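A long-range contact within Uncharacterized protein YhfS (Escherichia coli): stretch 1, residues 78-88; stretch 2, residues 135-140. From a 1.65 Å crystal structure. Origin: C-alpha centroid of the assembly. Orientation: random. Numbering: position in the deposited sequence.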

# COMPACT_ATOMS: atom_id res chain seq x y z
N ALA A 78 -1.97 3.20 -11.28
CA ALA A 78 -1.72 1.77 -11.42
C ALA A 78 -3.03 0.98 -11.40
O ALA A 78 -3.23 0.06 -12.20
CB ALA A 78 -0.77 1.28 -10.33
N ILE A 79 -3.92 1.34 -10.49
CA ILE A 79 -5.21 0.68 -10.41
C ILE A 79 -6.04 0.96 -11.65
O ILE A 79 -6.69 0.06 -12.18
CB ILE A 79 -5.96 1.08 -9.13
CG1 ILE A 79 -5.28 0.40 -7.94
CG2 ILE A 79 -7.45 0.68 -9.21
CD1 ILE A 79 -5.63 1.00 -6.57
N ARG A 80 -6.02 2.20 -12.14
CA ARG A 80 -6.76 2.51 -13.36
C ARG A 80 -6.25 1.68 -14.54
O ARG A 80 -7.03 1.08 -15.29
CB ARG A 80 -6.67 3.99 -13.71
CG ARG A 80 -7.55 4.37 -14.91
CD ARG A 80 -7.21 5.76 -15.44
NE ARG A 80 -7.47 6.81 -14.47
CZ ARG A 80 -6.51 7.49 -13.84
NH1 ARG A 80 -5.22 7.23 -14.07
NH2 ARG A 80 -6.84 8.44 -12.97
N ALA A 81 -4.93 1.63 -14.71
CA ALA A 81 -4.35 0.90 -15.82
C ALA A 81 -4.65 -0.59 -15.70
O ALA A 81 -4.99 -1.24 -16.69
CB ALA A 81 -2.85 1.14 -15.90
N GLY A 82 -4.52 -1.14 -14.50
CA GLY A 82 -4.81 -2.55 -14.29
C GLY A 82 -6.26 -2.91 -14.54
O GLY A 82 -6.57 -3.88 -15.23
N LEU A 83 -7.18 -2.12 -13.98
CA LEU A 83 -8.60 -2.37 -14.23
C LEU A 83 -8.95 -2.27 -15.72
O LEU A 83 -9.68 -3.10 -16.24
CB LEU A 83 -9.48 -1.43 -13.41
CG LEU A 83 -9.51 -1.71 -11.91
CD1 LEU A 83 -10.37 -0.66 -11.19
CD2 LEU A 83 -10.03 -3.11 -11.62
N ALA A 84 -8.41 -1.25 -16.39
CA ALA A 84 -8.70 -1.07 -17.82
C ALA A 84 -8.20 -2.23 -18.68
O ALA A 84 -8.73 -2.48 -19.76
CB ALA A 84 -8.11 0.24 -18.31
N ALA A 85 -7.19 -2.93 -18.19
CA ALA A 85 -6.65 -4.09 -18.90
C ALA A 85 -7.40 -5.39 -18.57
O ALA A 85 -7.22 -6.39 -19.27
CB ALA A 85 -5.17 -4.24 -18.59
N LEU A 86 -8.23 -5.37 -17.53
CA LEU A 86 -8.97 -6.57 -17.13
C LEU A 86 -10.43 -6.56 -17.56
O LEU A 86 -11.04 -7.62 -17.77
CB LEU A 86 -8.90 -6.78 -15.61
CG LEU A 86 -7.54 -7.17 -15.04
CD1 LEU A 86 -7.63 -7.39 -13.54
CD2 LEU A 86 -6.99 -8.42 -15.73
N LEU A 87 -11.01 -5.37 -17.69
CA LEU A 87 -12.39 -5.32 -18.15
C LEU A 87 -12.74 -4.06 -18.93
O LEU A 87 -11.98 -3.09 -18.97
CB LEU A 87 -13.37 -5.59 -17.00
CG LEU A 87 -13.67 -4.56 -15.92
CD1 LEU A 87 -14.90 -5.03 -15.14
CD2 LEU A 87 -12.51 -4.38 -14.98
N LYS A 88 -13.90 -4.12 -19.57
CA LYS A 88 -14.38 -3.06 -20.45
C LYS A 88 -15.37 -2.19 -19.70
O LYS A 88 -15.92 -2.63 -18.69
CB LYS A 88 -15.07 -3.68 -21.68
CG LYS A 88 -14.13 -4.49 -22.56
CD LYS A 88 -14.89 -5.18 -23.68
CE LYS A 88 -13.94 -5.97 -24.58
NZ LYS A 88 -14.67 -6.65 -25.69
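Stretch 2, residues 135-140: PDAALV

In stretch 2, Ala137 to Val140 form a β-strand that continues beyond the stretch, with phi/psi running from -159/171 at Ala137 through -134/146 and -116/131 to -125/125 at Val140, preceded by Pro135 and Asp136 in a loop. It packs against the helix of stretch 1 nearly antiparallel: the N-to-C directions of the two axes differ by 158°, and the axes approach to 9.6 Å. The register follows from the nearest CA pairs, Leu83 CA to Leu139 CA at 8.3 Å, Leu86 CA to Ala137 CA at 6.5 Å and Leu87 CA to Asp136 CA at 6.6 Å, so the backbones draw closer toward the start of the strand.

Ala137 and Leu139 each lose 52 Å² to stretch 1, the largest shares. Both point their CA-to-CB bonds toward it, whereas that of Ala138, between them, points away, as the alternation of a strand predicts. The methyl of Ala137 meets two leucines: its CB lies 4.2 Å from Leu86 CB and 4.1 Å from Leu87 CD2. Leu139, with chi1 at t, places its CD1 4.1 Å from both Ile79 CG2 and Leu83 CD2, residues one helical turn apart. Leu87, covered by 41 Å², also brings CD1 to 4.3 Å from Asp136 CB. No hydrogen bond crosses between the stretches; the 267 Å² buried, both sides summed, rests mainly on apolar packing.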

# COMPACT_ATOMS: atom_id res chain seq x y z
N PRO A 135 -18.94 -12.22 -12.13
CA PRO A 135 -18.24 -10.96 -12.37
C PRO A 135 -17.18 -11.13 -13.46
O PRO A 135 -16.66 -12.22 -13.63
CB PRO A 135 -17.58 -10.66 -11.02
CG PRO A 135 -17.43 -11.99 -10.38
CD PRO A 135 -18.61 -12.80 -10.82
N ASP A 136 -16.90 -10.06 -14.19
CA ASP A 136 -15.88 -10.11 -15.24
C ASP A 136 -14.46 -9.99 -14.68
O ASP A 136 -13.50 -10.46 -15.30
CB ASP A 136 -16.14 -9.03 -16.28
CG ASP A 136 -17.47 -9.22 -16.98
OD1 ASP A 136 -17.59 -10.17 -17.79
OD2 ASP A 136 -18.40 -8.42 -16.73
N ALA A 137 -14.33 -9.36 -13.51
CA ALA A 137 -13.07 -9.27 -12.81
C ALA A 137 -13.33 -8.98 -11.34
O ALA A 137 -14.48 -8.70 -10.95
CB ALA A 137 -12.18 -8.18 -13.42
N ALA A 138 -12.28 -9.05 -10.53
CA ALA A 138 -12.39 -8.75 -9.10
C ALA A 138 -11.25 -7.84 -8.67
O ALA A 138 -10.14 -7.93 -9.17
CB ALA A 138 -12.38 -10.03 -8.27
N LEU A 139 -11.54 -6.95 -7.72
CA LEU A 139 -10.51 -6.13 -7.10
C LEU A 139 -10.44 -6.51 -5.63
O LEU A 139 -11.46 -6.58 -4.95
CB LEU A 139 -10.83 -4.64 -7.25
CG LEU A 139 -9.79 -3.67 -6.65
CD1 LEU A 139 -9.55 -2.48 -7.56
CD2 LEU A 139 -10.24 -3.20 -5.28
N VAL A 140 -9.23 -6.75 -5.14
CA VAL A 140 -9.07 -7.11 -3.74
C VAL A 140 -8.08 -6.15 -3.09
O VAL A 140 -6.96 -5.99 -3.58
CB VAL A 140 -8.56 -8.56 -3.57
CG1 VAL A 140 -8.58 -8.96 -2.10
CG2 VAL A 140 -9.39 -9.54 -4.42